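Local coordinates for oxidoreductase, NAD-binding/iron-sulfur cluster-binding protein (Nitratireductor pacificus pht-3B, PDB 6ZXU) that catalyses reductive dehalogenation, using a bound cobalamin cofactor and probably drawing electrons through two [4Fe-4S] clusters, at residues Val187-Phe198 and Leu234-Ala242. Sequence-based numbering, arbitrary orientation.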
loop_
_atom_site.group_PDB
_atom_site.type_symbol
_atom_site.label_atom_id
_atom_site.label_comp_id
_atom_site.label_asym_id
_atom_site.label_seq_id
_atom_site.Cartn_x
_atom_site.Cartn_y
_atom_site.Cartn_z
ATOM N N VAL A 187 11.007 15.989 5.988
ATOM C CA VAL A 187 11.511 17.076 6.890
ATOM C C VAL A 187 12.043 18.265 6.032
ATOM O O VAL A 187 11.793 19.417 6.361
ATOM C CB VAL A 187 12.588 16.529 7.829
ATOM C CG1 VAL A 187 13.271 17.616 8.638
ATOM C CG2 VAL A 187 11.995 15.497 8.782
ATOM N N ARG A 188 12.705 17.968 4.925
ATOM C CA ARG A 188 13.171 19.003 3.973
ATOM C C ARG A 188 12.029 19.826 3.402
ATOM O O ARG A 188 12.120 21.039 3.276
ATOM C CB ARG A 188 14.005 18.404 2.880
ATOM C CG ARG A 188 15.384 17.969 3.322
ATOM C CD ARG A 188 16.277 17.643 2.147
ATOM N NE ARG A 188 15.763 16.528 1.294
ATOM C CZ ARG A 188 16.074 15.259 1.410
ATOM N NH1 ARG A 188 16.852 14.780 2.417
ATOM N NH2 ARG A 188 15.546 14.382 0.564
ATOM N N TRP A 189 10.894 19.200 3.135
ATOM C CA TRP A 189 9.719 19.938 2.676
ATOM C C TRP A 189 9.023 20.769 3.724
ATOM O O TRP A 189 8.287 21.714 3.409
ATOM C CB TRP A 189 8.714 18.984 2.036
ATOM C CG TRP A 189 8.984 18.733 0.585
ATOM C CD1 TRP A 189 9.611 17.643 -0.001
ATOM C CD2 TRP A 189 8.680 19.638 -0.469
ATOM N NE1 TRP A 189 9.666 17.815 -1.365
ATOM C CE2 TRP A 189 9.095 19.019 -1.690
ATOM C CE3 TRP A 189 8.067 20.917 -0.512
ATOM C CZ2 TRP A 189 8.955 19.646 -2.940
ATOM C CZ3 TRP A 189 7.912 21.554 -1.791
ATOM C CH2 TRP A 189 8.357 20.902 -2.973
ATOM N N MET A 190 9.219 20.431 5.001
ATOM C CA MET A 190 8.732 21.226 6.124
ATOM C C MET A 190 9.668 22.429 6.421
ATOM O O MET A 190 9.294 23.330 7.169
ATOM C CB MET A 190 8.621 20.341 7.363
ATOM C CG MET A 190 7.348 19.520 7.363
ATOM S SD MET A 190 7.016 18.763 8.998
ATOM C CE MET A 190 8.512 17.810 9.329
ATOM N N GLY A 191 10.860 22.448 5.812
ATOM C CA GLY A 191 11.712 23.637 5.839
ATOM C C GLY A 191 13.018 23.414 6.581
ATOM O O GLY A 191 13.743 24.375 6.788
ATOM N N PHE A 192 13.379 22.173 6.904
ATOM C CA PHE A 192 14.550 21.885 7.705
ATOM C C PHE A 192 15.480 21.007 6.978
ATOM O O PHE A 192 15.063 19.997 6.388
ATOM C CB PHE A 192 14.160 21.206 9.074
ATOM C CG PHE A 192 13.226 21.997 9.902
ATOM C CD1 PHE A 192 11.853 21.990 9.644
ATOM C CD2 PHE A 192 13.694 22.812 10.923
ATOM C CE1 PHE A 192 10.974 22.792 10.347
ATOM C CE2 PHE A 192 12.822 23.579 11.639
ATOM C CZ PHE A 192 11.456 23.561 11.378
ATOM N N PRO A 193 16.764 21.339 6.942
ATOM C CA PRO A 193 17.735 20.426 6.373
ATOM C C PRO A 193 17.778 19.096 7.075
ATOM O O PRO A 193 17.625 18.990 8.298
ATOM C CB PRO A 193 19.065 21.164 6.570
ATOM C CG PRO A 193 18.648 22.602 6.487
ATOM C CD PRO A 193 17.366 22.657 7.236
ATOM N N ALA A 194 17.913 18.064 6.296
ATOM C CA ALA A 194 17.863 16.655 6.769
ATOM C C ALA A 194 18.460 15.728 5.755
ATOM O O ALA A 194 18.374 15.961 4.526
ATOM C CB ALA A 194 16.414 16.276 7.038
ATOM N N ARG A 195 19.131 14.747 6.234
ATOM C CA ARG A 195 19.867 13.844 5.392
ATOM C C ARG A 195 19.609 12.411 5.872
ATOM O O ARG A 195 19.611 12.133 7.090
ATOM C CB ARG A 195 21.345 14.163 5.500
ATOM C CG ARG A 195 22.333 13.151 4.958
ATOM C CD ARG A 195 22.254 13.002 3.492
ATOM N NE ARG A 195 23.520 12.641 2.842
ATOM C CZ ARG A 195 24.074 11.447 2.729
ATOM N NH1 ARG A 195 23.574 10.332 3.247
ATOM N NH2 ARG A 195 25.231 11.356 2.037
ATOM N N GLY A 196 19.351 11.484 4.930
ATOM C CA GLY A 196 19.128 10.099 5.233
ATOM C C GLY A 196 20.403 9.319 5.112
ATOM O O GLY A 196 21.314 9.696 4.364
ATOM N N HIS A 197 20.477 8.258 5.868
ATOM C CA HIS A 197 21.645 7.414 5.917
ATOM C C HIS A 197 21.254 5.984 6.012
ATOM O O HIS A 197 20.280 5.636 6.726
ATOM C CB HIS A 197 22.548 7.777 7.166
ATOM C CG HIS A 197 22.794 9.229 7.369
ATOM N ND1 HIS A 197 23.985 9.858 7.059
ATOM C CD2 HIS A 197 21.991 10.198 7.854
ATOM C CE1 HIS A 197 23.907 11.133 7.361
ATOM N NE2 HIS A 197 22.714 11.367 7.860
ATOM N N PHE A 198 22.016 5.098 5.387
ATOM C CA PHE A 198 21.850 3.683 5.607
ATOM C C PHE A 198 23.168 3.059 5.225
ATOM O O PHE A 198 24.113 3.769 4.885
ATOM C CB PHE A 198 20.674 3.106 4.805
ATOM C CG PHE A 198 20.974 2.875 3.343
ATOM C CD1 PHE A 198 21.156 3.947 2.532
ATOM C CD2 PHE A 198 21.086 1.598 2.823
ATOM C CE1 PHE A 198 21.472 3.743 1.209
ATOM C CE2 PHE A 198 21.344 1.387 1.496
ATOM C CZ PHE A 198 21.610 2.473 0.703
ATOM N N LEU A 234 19.531 -0.956 9.672
ATOM C CA LEU A 234 19.255 0.403 10.165
ATOM C C LEU A 234 19.206 1.484 9.115
ATOM O O LEU A 234 19.899 1.409 8.122
ATOM C CB LEU A 234 20.334 0.837 11.149
ATOM C CG LEU A 234 20.484 -0.047 12.376
ATOM C CD1 LEU A 234 21.836 0.258 13.059
ATOM C CD2 LEU A 234 19.319 0.212 13.327
ATOM N N GLY A 235 18.339 2.470 9.343
ATOM C CA GLY A 235 18.347 3.712 8.625
ATOM C C GLY A 235 18.328 4.833 9.669
ATOM O O GLY A 235 17.865 4.649 10.785
ATOM N N VAL A 236 18.831 5.999 9.285
ATOM C CA VAL A 236 18.920 7.205 10.138
ATOM C C VAL A 236 18.564 8.418 9.303
ATOM O O VAL A 236 18.885 8.518 8.115
ATOM C CB VAL A 236 20.326 7.380 10.727
ATOM C CG1 VAL A 236 20.413 8.701 11.452
ATOM C CG2 VAL A 236 20.680 6.208 11.635
ATOM N N VAL A 237 17.825 9.315 9.902
ATOM C CA VAL A 237 17.685 10.651 9.363
ATOM C C VAL A 237 18.308 11.632 10.390
ATOM O O VAL A 237 17.857 11.720 11.541
ATOM C CB VAL A 237 16.220 11.016 9.132
ATOM C CG1 VAL A 237 16.095 12.435 8.644
ATOM C CG2 VAL A 237 15.575 10.038 8.119
ATOM N N THR A 238 19.338 12.390 9.971
ATOM C CA THR A 238 19.934 13.398 10.808
ATOM C C THR A 238 19.350 14.728 10.386
ATOM O O THR A 238 19.076 14.974 9.195
ATOM C CB THR A 238 21.467 13.456 10.698
ATOM O OG1 THR A 238 21.834 13.699 9.323
ATOM C CG2 THR A 238 22.075 12.173 11.184
ATOM N N THR A 239 19.153 15.612 11.334
ATOM C CA THR A 239 18.549 16.900 11.046
ATOM C C THR A 239 18.816 17.898 12.189
ATOM O O THR A 239 19.216 17.511 13.293
ATOM C CB THR A 239 17.016 16.728 10.825
ATOM O OG1 THR A 239 16.404 17.978 10.498
ATOM C CG2 THR A 239 16.324 16.200 12.066
ATOM N N GLY A 240 18.601 19.170 11.896
ATOM C CA GLY A 240 18.585 20.236 12.883
ATOM C C GLY A 240 17.175 20.551 13.348
ATOM O O GLY A 240 16.995 21.358 14.259
ATOM N N TYR A 241 16.161 19.901 12.756
ATOM C CA TYR A 241 14.751 19.880 13.286
ATOM C C TYR A 241 14.839 19.226 14.696
ATOM O O TYR A 241 15.076 18.016 14.840
ATOM C CB TYR A 241 13.880 19.009 12.340
ATOM C CG TYR A 241 12.378 18.857 12.585
ATOM C CD1 TYR A 241 11.564 19.923 12.581
ATOM C CD2 TYR A 241 11.823 17.602 12.651
ATOM C CE1 TYR A 241 10.197 19.792 12.669
ATOM C CE2 TYR A 241 10.446 17.403 12.774
ATOM C CZ TYR A 241 9.618 18.479 12.751
ATOM O OH TYR A 241 8.230 18.304 12.857
ATOM N N ALA A 242 14.633 20.029 15.726
ATOM C CA ALA A 242 14.817 19.556 17.105
ATOM C C ALA A 242 13.693 18.648 17.503
ATOM O O ALA A 242 12.510 18.940 17.274
ATOM C CB ALA A 242 14.871 20.717 18.062
HETATM O O HOH W 1 18.063 20.951 9.878
#
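Arg195 and Thr238 form a hydrogen-bonded pair between antiparallel strands 194-198 and 232-239, the former an outermost strand of a four-stranded sheet of order 1-2-4-3. The example illustrates how a strand that follows a helix after a short turn meets its neighbour through backbone bonds and, ahead of them, through side chains of the helix end and turn. Two reciprocal bonds link Arg195 to Thr238, and two more link His197 to Val236.

On the face carrying His197 and Thr238 the fit is close. With CG beside the backbone N (chi1 -46°), the imidazole leans across to the neighbouring strand and meets the Thr238 side chain at about a right angle; NE2 and Thr238 OG1 share a nearly straight hydrogen bond of 2.9 Å, the hydroxyl lying in the ring plane at its edge. Thr238 OG1 also hydrogen-bonds His140 ND1, while Gln203 N hydrogen-bonds His197 ND1, so both ring nitrogens have partners that set the ring's rotation.

The turn end is also tightly packed. Helix 168-190 closes in a Schellman motif at Gly191, and buried Tyr241 points its CD1 over the centre of the Phe192 ring, 3.6 Å from Phe192 CD1, in an edge-to-face pair with planes at 52°. Met190 CE touches Tyr241 OH at 3.6 Å. The solvent side is confined to exposed Pro193 and partly exposed Gly240, where a water bridges Pro193 O and Gly240 N. Thr239 OG1 donates to Pro193 O at 2.7 Å and accepts from Tyr241 N at 3.0 Å, completing an ST turn.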